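Local coordinates for Glyco_hydro_cc domain-containing protein (PDB 6UBD), which probably binds beta-1,3-glucan oligosaccharides as a subgroup VII member of glycoside hydrolase family 128, at residues Met102-Pro107 / Val124-Ser129; Thr200-Val205 / Asp229-Asn234; Leu238-Thr243 / Gln266-Ala271. All blocks are in the same frame, centred on the assembly; numbering follows the deposited sequence. Where two conformers were deposited one is given.

Contact 1 of 3, residues Met102-Pro107 / Val124-Ser129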
# COMPACT_ATOMS: atom_id res chain seq x y z
N MET A 102 4.86 0.38 7.59
CA MET A 102 5.44 0.14 6.27
C MET A 102 6.66 1.06 6.03
O MET A 102 6.63 2.27 6.40
CB MET A 102 4.40 0.42 5.16
CG MET A 102 3.10 -0.42 5.24
SD MET A 102 1.81 0.02 4.12
CE MET A 102 1.29 1.63 4.72
N GLY A 103 7.62 0.55 5.25
CA GLY A 103 8.74 1.35 4.78
C GLY A 103 8.46 2.19 3.54
O GLY A 103 7.26 2.49 3.21
N PHE A 104 9.52 2.60 2.86
CA PHE A 104 9.51 3.75 1.94
C PHE A 104 8.54 3.53 0.75
O PHE A 104 8.45 2.41 0.23
CB PHE A 104 10.90 4.09 1.44
CG PHE A 104 11.95 3.94 2.52
CD1 PHE A 104 11.97 4.76 3.66
CD2 PHE A 104 12.87 2.90 2.47
CE1 PHE A 104 12.88 4.56 4.70
CE2 PHE A 104 13.75 2.68 3.53
CZ PHE A 104 13.74 3.49 4.63
N ASN A 105 7.98 4.68 0.32
CA ASN A 105 7.06 4.65 -0.86
C ASN A 105 7.84 4.90 -2.16
O ASN A 105 8.14 6.06 -2.44
CB ASN A 105 5.93 5.65 -0.59
CG ASN A 105 4.84 5.60 -1.66
OD1 ASN A 105 4.03 4.66 -1.58
ND2 ASN A 105 4.95 6.44 -2.69
N GLU A 106 8.09 3.83 -2.92
CA GLU A 106 8.69 3.97 -4.29
C GLU A 106 10.05 4.70 -4.23
O GLU A 106 10.28 5.68 -4.93
CB GLU A 106 7.68 4.68 -5.22
CG GLU A 106 6.35 3.86 -5.38
CD GLU A 106 5.39 4.43 -6.41
OE1 GLU A 106 5.59 5.60 -6.83
OE2 GLU A 106 4.40 3.70 -6.75
N PRO A 107 11.04 4.15 -3.48
CA PRO A 107 12.39 4.74 -3.46
C PRO A 107 13.04 4.67 -4.85
O PRO A 107 14.02 5.43 -5.07
CB PRO A 107 13.09 3.90 -2.39
CG PRO A 107 12.45 2.53 -2.50
CD PRO A 107 10.98 2.88 -2.72
N VAL A 124 18.89 1.75 3.84
CA VAL A 124 19.38 0.88 4.95
C VAL A 124 19.58 1.69 6.25
O VAL A 124 19.11 1.26 7.34
CB VAL A 124 20.73 0.22 4.58
CG1 VAL A 124 21.40 -0.40 5.77
CG2 VAL A 124 20.52 -0.78 3.42
N SER A 125 20.13 2.91 6.12
CA SER A 125 20.39 3.74 7.31
C SER A 125 19.08 4.15 7.98
O SER A 125 18.92 4.04 9.23
CB SER A 125 21.19 4.97 6.94
OG SER A 125 21.48 5.77 8.10
N LEU A 126 18.08 4.54 7.18
CA LEU A 126 16.75 4.95 7.72
C LEU A 126 16.04 3.74 8.31
O LEU A 126 15.41 3.85 9.39
CB LEU A 126 15.90 5.59 6.62
CG LEU A 126 16.36 6.95 6.11
CD1 LEU A 126 15.83 7.20 4.70
CD2 LEU A 126 15.93 8.06 7.09
N TRP A 127 16.09 2.61 7.63
CA TRP A 127 15.40 1.39 8.10
C TRP A 127 15.99 1.00 9.47
O TRP A 127 15.22 0.80 10.46
CB TRP A 127 15.56 0.25 7.09
CG TRP A 127 14.88 -1.02 7.50
CD1 TRP A 127 15.35 -2.03 8.29
CD2 TRP A 127 13.55 -1.44 7.14
NE1 TRP A 127 14.42 -3.03 8.48
CE2 TRP A 127 13.33 -2.72 7.70
CE3 TRP A 127 12.55 -0.92 6.28
CZ2 TRP A 127 12.10 -3.40 7.56
CZ3 TRP A 127 11.32 -1.59 6.14
CH2 TRP A 127 11.12 -2.83 6.76
N ASN A 128 17.32 0.89 9.58
CA ASN A 128 17.92 0.42 10.84
C ASN A 128 17.71 1.47 11.93
O ASN A 128 17.58 1.10 13.14
CB ASN A 128 19.42 0.11 10.65
CG ASN A 128 19.67 -1.18 9.89
OD1 ASN A 128 18.75 -2.02 9.78
ND2 ASN A 128 20.89 -1.28 9.33
N SER A 129 17.73 2.77 11.64
CA SER A 129 17.65 3.81 12.71
C SER A 129 16.22 3.96 13.23
O SER A 129 16.02 4.22 14.43
CB SER A 129 18.10 5.14 12.11
OG SER A 129 17.95 6.24 13.00
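Phe104 drives the far end of its ring against helix 120-136, meeting the helix where Leu126 passes to Trp127. Its CZ lies 3.6 Å from Leu126 CB, an oblique approach, while CE1 reaches the CD1 branch of the leucine at 4.0 Å. The backbone N of Trp127 sits near the plane of the same ring, at its edge, 3.9 Å from Phe104 CZ. Beside this, the indole turns its own edge to the loop backbone: with CG anti to the backbone N (chi1 -180°), Trp127 brings CZ3 to 4.1 Å from Gly103 CA. NE1 of the indole is hydrogen-bonded to Lys165 O. Segment 102-107 is the loop leaving strand 100-102 of a (beta/alpha)8-type barrel; its Asn105-Glu106-Pro107 matches the Asn-Glu-Pro sequence after the fourth strand in clan GH-A hydrolases. Trading Phe104 for an alanine would probably open a gap against Leu126 CB and leave segment 102-107 touching segment 124-129 mainly through Gly103 and the indole. The packing thins quickly outward: Leu126 is partly exposed, and Ser125 and Ser129 are exposed on the same helix without touching the loop segment. Asn128, also partly exposed, spends its amide on the backbone of Gln162 and Thr164.

Contact 2 of 3, residues Thr200-Val205 / Asp229-Asn234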
# COMPACT_ATOMS: atom_id res chain seq x y z
N THR A 200 -0.33 -2.55 -1.35
CA THR A 200 -0.55 -1.31 -0.57
C THR A 200 -1.08 -0.15 -1.44
O THR A 200 -1.55 0.86 -0.88
CB THR A 200 0.70 -0.97 0.24
OG1 THR A 200 1.76 -0.73 -0.69
CG2 THR A 200 1.04 -2.06 1.28
N GLU A 201 -0.95 -0.30 -2.76
CA GLU A 201 -1.70 0.55 -3.73
C GLU A 201 -1.98 -0.33 -4.94
O GLU A 201 -1.13 -1.07 -5.37
CB GLU A 201 -0.94 1.76 -4.28
CG GLU A 201 -0.62 2.86 -3.24
CD GLU A 201 0.14 3.99 -3.89
OE1 GLU A 201 -0.22 4.36 -5.02
OE2 GLU A 201 1.06 4.54 -3.29
N PHE A 202 -3.20 -0.21 -5.54
CA PHE A 202 -3.51 -0.78 -6.89
C PHE A 202 -4.45 0.15 -7.65
O PHE A 202 -5.23 0.91 -7.07
CB PHE A 202 -4.01 -2.24 -6.81
CG PHE A 202 -5.43 -2.36 -6.25
CD1 PHE A 202 -6.55 -2.14 -7.07
CD2 PHE A 202 -5.65 -2.73 -4.93
CE1 PHE A 202 -7.83 -2.23 -6.53
CE2 PHE A 202 -6.94 -2.79 -4.39
CZ PHE A 202 -8.03 -2.55 -5.20
N ALA A 203 -4.23 0.14 -8.97
CA ALA A 203 -5.14 0.86 -9.90
C ALA A 203 -4.94 0.29 -11.29
O ALA A 203 -3.90 -0.28 -11.67
CB ALA A 203 -4.86 2.36 -9.99
N CYS A 204 -5.99 0.42 -12.14
CA CYS A 204 -5.99 -0.05 -13.55
C CYS A 204 -5.24 0.99 -14.40
O CYS A 204 -5.68 2.14 -14.54
CB CYS A 204 -7.43 -0.19 -14.04
SG CYS A 204 -7.66 -0.94 -15.68
N VAL A 205 -4.08 0.57 -14.92
CA VAL A 205 -3.15 1.43 -15.71
C VAL A 205 -2.54 0.57 -16.81
O VAL A 205 -2.14 -0.57 -16.60
CB VAL A 205 -2.04 2.04 -14.85
CG1 VAL A 205 -1.15 2.97 -15.68
CG2 VAL A 205 -2.56 2.73 -13.60
N ASP A 229 -11.68 -10.52 -6.46
CA ASP A 229 -11.85 -11.98 -6.37
C ASP A 229 -10.48 -12.67 -6.35
O ASP A 229 -10.31 -13.68 -5.64
CB ASP A 229 -12.73 -12.49 -7.53
CG ASP A 229 -14.21 -12.14 -7.46
OD1 ASP A 229 -14.68 -11.80 -6.33
OD2 ASP A 229 -14.91 -12.23 -8.55
N LEU A 230 -9.60 -12.24 -7.23
CA LEU A 230 -8.24 -12.87 -7.34
C LEU A 230 -7.50 -12.73 -5.99
O LEU A 230 -6.97 -13.73 -5.48
CB LEU A 230 -7.47 -12.24 -8.50
CG LEU A 230 -6.09 -12.85 -8.89
CD1 LEU A 230 -5.73 -12.35 -10.30
CD2 LEU A 230 -4.97 -12.53 -7.95
N PHE A 231 -7.50 -11.51 -5.45
CA PHE A 231 -6.78 -11.28 -4.15
C PHE A 231 -7.41 -12.14 -3.05
O PHE A 231 -6.67 -12.72 -2.24
CB PHE A 231 -6.88 -9.79 -3.76
CG PHE A 231 -6.08 -8.81 -4.60
CD1 PHE A 231 -4.95 -9.16 -5.32
CD2 PHE A 231 -6.46 -7.47 -4.65
CE1 PHE A 231 -4.23 -8.22 -6.05
CE2 PHE A 231 -5.71 -6.52 -5.34
CZ PHE A 231 -4.55 -6.91 -6.01
N GLU A 232 -8.75 -12.18 -2.92
CA GLU A 232 -9.41 -12.94 -1.81
C GLU A 232 -9.07 -14.45 -1.90
O GLU A 232 -8.83 -15.09 -0.87
CB GLU A 232 -10.91 -12.65 -1.74
CG GLU A 232 -11.25 -11.23 -1.27
CD GLU A 232 -11.04 -10.99 0.22
OE1 GLU A 232 -10.78 -11.98 0.99
OE2 GLU A 232 -11.11 -9.75 0.61
N ALA A 233 -8.97 -15.00 -3.12
CA ALA A 233 -8.66 -16.43 -3.31
C ALA A 233 -7.15 -16.73 -3.16
O ALA A 233 -6.86 -17.88 -2.89
CB ALA A 233 -9.21 -16.85 -4.66
N ASN A 234 -6.28 -15.75 -3.34
CA ASN A 234 -4.83 -16.03 -3.39
C ASN A 234 -4.28 -16.19 -1.94
O ASN A 234 -4.38 -15.24 -1.11
CB ASN A 234 -4.07 -14.93 -4.13
CG ASN A 234 -2.61 -15.29 -4.29
OD1 ASN A 234 -1.82 -15.17 -3.36
ND2 ASN A 234 -2.25 -15.72 -5.49
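Two different first torsions bring Phe202 and Phe231 together. Phe202 holds CG between its backbone N and carbonyl carbon (chi1 73°), whereas Phe231 places CG beside the backbone N and opposite the carbonyl carbon (chi1 -70°). Both CB atoms already point across the contact, so the rings bridge backbones whose nearest CA atoms, those of Phe202 and Phe231, are 11.3 Å apart. The result is a T-shaped, edge-to-face pair, with ring planes at 68° and centroids 5.6 Å apart. Phe231 supplies the edge: its CE2 stands over one face of the Phe202 ring, displaced toward the rim, so that it meets the CD2-CE2 side of that ring and not its centre. Phe231 CE2 is 3.8 Å from Phe202 CD2 and 4.0 Å from Phe202 CE2. No hydrogen bond crosses here, and the two buried rings carry the whole contact. The helix stops just beyond Phe231, where Asn234 leaves helical geometry; its OD1 accepts from His236 N, forming an Asx turn, and Lys34 NZ hydrogen-bonds to the carbonyl oxygens of Phe231 and Glu232, which would probably offset part of the negative helix end. The contact thus links strand 197-206 to the last turn of helix 217-233, within the beta-alpha-beta crossover that continues into strand 237-243. Trp223 and Ile227, earlier on that helix, also pack on Phe202, while Val182 of helix 179-193 and Tyr240 of strand 237-243 meet Phe231.

Contact 3 of 3, residues Leu238-Thr243 / Gln266-Ala271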
# COMPACT_ATOMS: atom_id res chain seq x y z
N LEU A 238 -2.32 -11.11 1.75
CA LEU A 238 -2.97 -11.01 3.09
C LEU A 238 -3.66 -9.65 3.29
O LEU A 238 -4.40 -9.54 4.29
CB LEU A 238 -1.98 -11.35 4.20
CG LEU A 238 -1.55 -12.82 4.25
CD1 LEU A 238 -0.78 -13.10 5.48
CD2 LEU A 238 -2.71 -13.84 4.07
N ALA A 239 -3.47 -8.67 2.41
CA ALA A 239 -4.12 -7.34 2.51
C ALA A 239 -4.01 -6.67 1.16
O ALA A 239 -3.04 -6.90 0.41
CB ALA A 239 -3.46 -6.49 3.59
N TYR A 240 -5.00 -5.81 0.84
CA TYR A 240 -4.97 -5.01 -0.40
C TYR A 240 -5.63 -3.65 -0.15
O TYR A 240 -6.51 -3.55 0.72
CB TYR A 240 -5.60 -5.75 -1.59
CG TYR A 240 -7.02 -6.23 -1.39
CD1 TYR A 240 -8.12 -5.36 -1.54
CD2 TYR A 240 -7.27 -7.55 -1.04
CE1 TYR A 240 -9.44 -5.80 -1.33
CE2 TYR A 240 -8.59 -8.01 -0.86
CZ TYR A 240 -9.67 -7.12 -0.99
OH TYR A 240 -11.00 -7.55 -0.79
N ALA A 241 -5.32 -2.66 -0.95
CA ALA A 241 -5.82 -1.29 -0.73
C ALA A 241 -5.95 -0.51 -2.06
O ALA A 241 -4.98 -0.28 -2.79
CB ALA A 241 -4.92 -0.53 0.23
N TYR A 242 -7.20 -0.08 -2.37
CA TYR A 242 -7.54 0.80 -3.52
C TYR A 242 -6.95 2.21 -3.28
O TYR A 242 -7.28 2.75 -2.23
CB TYR A 242 -9.08 0.82 -3.64
CG TYR A 242 -9.71 1.50 -4.84
CD1 TYR A 242 -9.47 2.83 -5.11
CD2 TYR A 242 -10.57 0.79 -5.68
CE1 TYR A 242 -10.07 3.45 -6.21
CE2 TYR A 242 -11.22 1.40 -6.74
CZ TYR A 242 -10.99 2.74 -7.00
OH TYR A 242 -11.63 3.29 -8.12
N THR A 243 -6.16 2.75 -4.21
CA THR A 243 -5.55 4.09 -4.04
C THR A 243 -6.43 5.19 -4.61
O THR A 243 -7.02 5.04 -5.71
CB THR A 243 -4.14 4.10 -4.62
OG1 THR A 243 -3.61 5.40 -4.24
CG2 THR A 243 -4.02 3.91 -6.11
N GLN A 266 -18.01 2.71 -6.35
CA GLN A 266 -19.13 1.74 -6.17
C GLN A 266 -18.67 0.34 -6.59
O GLN A 266 -19.07 -0.63 -5.97
CB GLN A 266 -20.33 2.15 -7.02
CG GLN A 266 -21.08 3.41 -6.54
CD GLN A 266 -21.99 4.01 -7.59
OE1 GLN A 266 -21.93 5.20 -7.94
NE2 GLN A 266 -22.84 3.13 -8.10
N ALA A 267 -17.88 0.20 -7.66
CA ALA A 267 -17.43 -1.15 -8.05
C ALA A 267 -16.60 -1.78 -6.90
O ALA A 267 -16.73 -2.91 -6.58
CB ALA A 267 -16.62 -1.06 -9.32
N TYR A 268 -15.71 -0.99 -6.27
CA TYR A 268 -14.93 -1.50 -5.11
C TYR A 268 -15.86 -1.85 -3.96
O TYR A 268 -15.73 -2.97 -3.40
CB TYR A 268 -13.83 -0.52 -4.69
CG TYR A 268 -12.81 -1.09 -3.68
CD1 TYR A 268 -12.06 -2.23 -4.00
CD2 TYR A 268 -12.61 -0.51 -2.43
CE1 TYR A 268 -11.09 -2.70 -3.11
CE2 TYR A 268 -11.63 -0.96 -1.54
CZ TYR A 268 -10.88 -2.07 -1.89
OH TYR A 268 -9.86 -2.49 -1.05
N LEU A 269 -16.80 -0.95 -3.63
CA LEU A 269 -17.75 -1.22 -2.51
C LEU A 269 -18.46 -2.55 -2.75
O LEU A 269 -18.58 -3.42 -1.83
CB LEU A 269 -18.77 -0.09 -2.43
CG LEU A 269 -19.90 -0.25 -1.42
CD1 LEU A 269 -19.39 -0.29 -0.04
CD2 LEU A 269 -20.94 0.87 -1.59
N ASN A 270 -18.99 -2.74 -3.95
CA ASN A 270 -19.79 -3.96 -4.23
C ASN A 270 -18.94 -5.23 -4.20
O ASN A 270 -19.37 -6.23 -3.77
CB ASN A 270 -20.60 -3.80 -5.53
CG ASN A 270 -21.68 -2.71 -5.43
OD1 ASN A 270 -22.08 -2.27 -4.32
ND2 ASN A 270 -21.97 -2.15 -6.58
N ALA A 271 -17.68 -5.14 -4.60
CA ALA A 271 -16.72 -6.30 -4.61
C ALA A 271 -16.36 -6.67 -3.17
O ALA A 271 -16.50 -7.85 -2.80
CB ALA A 271 -15.50 -5.98 -5.45
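Tyr242 lays its CB over the centre of the Tyr268 ring, a CH-pi contact 3.8 Å from CB to the centroid and only 11° off the ring normal. From there the Tyr242 ring continues toward the root of the other side chain, bringing CD2 to 3.5 Å from Tyr268 CG; the two side chains run alongside each other, pointing opposite ways, with rings inclined at 52°. At the far end of Tyr268, OH comes to the edge of the Tyr240 ring, near its plane and 3.3 Å from Tyr240 CE1. Tyr268 reaches this depth because its CG is anti to the backbone N (chi1 -169°), extending the ring from helix 263-273 to strand 237-243, the two segments running nearly antiparallel. Farther out, Trp252 stacks on Tyr242, and Trp46 meets Tyr268 edge-to-face. This is helix-on-strand packing at the outer layer of the barrel. All three phenols are buried, yet none hydrogen-bonds across the contact: Tyr268 OH is hydrogen-bonded to Gly36 O, Tyr242 OH to Trp252 O and Tyr240 OH to Glu232 OE2. The segments therefore meet by CH-pi and van der Waals packing of tyrosines, while the hydroxyls tie them to other parts of the fold.

How the contacts relate
Contacts 2 and 3 adjoin, their centres about 8 Å apart, and share one part of the sheet, where strands 197-206 and 237-243 are neighbours; Phe202 CE2 packs 3.4 Å from Tyr242 N. Contact 1 lies on the opposite side of the chain's centre, about 24 Å from contact 2 and 26 Å from contact 3, centre to centre. Segments 102-107 and 200-205 nevertheless touch: Asn105 OD1 packs 3.4 Å from Glu201 OE2. By their places after strand four and on strand seven, Glu106 and Glu201, with OE2 atoms 4.9 Å apart, probably correspond to the two glutamates of clan GH-A active sites. These segments probably contribute to the equivalent sugar-binding cleft, while their contacts with the helices lie behind it.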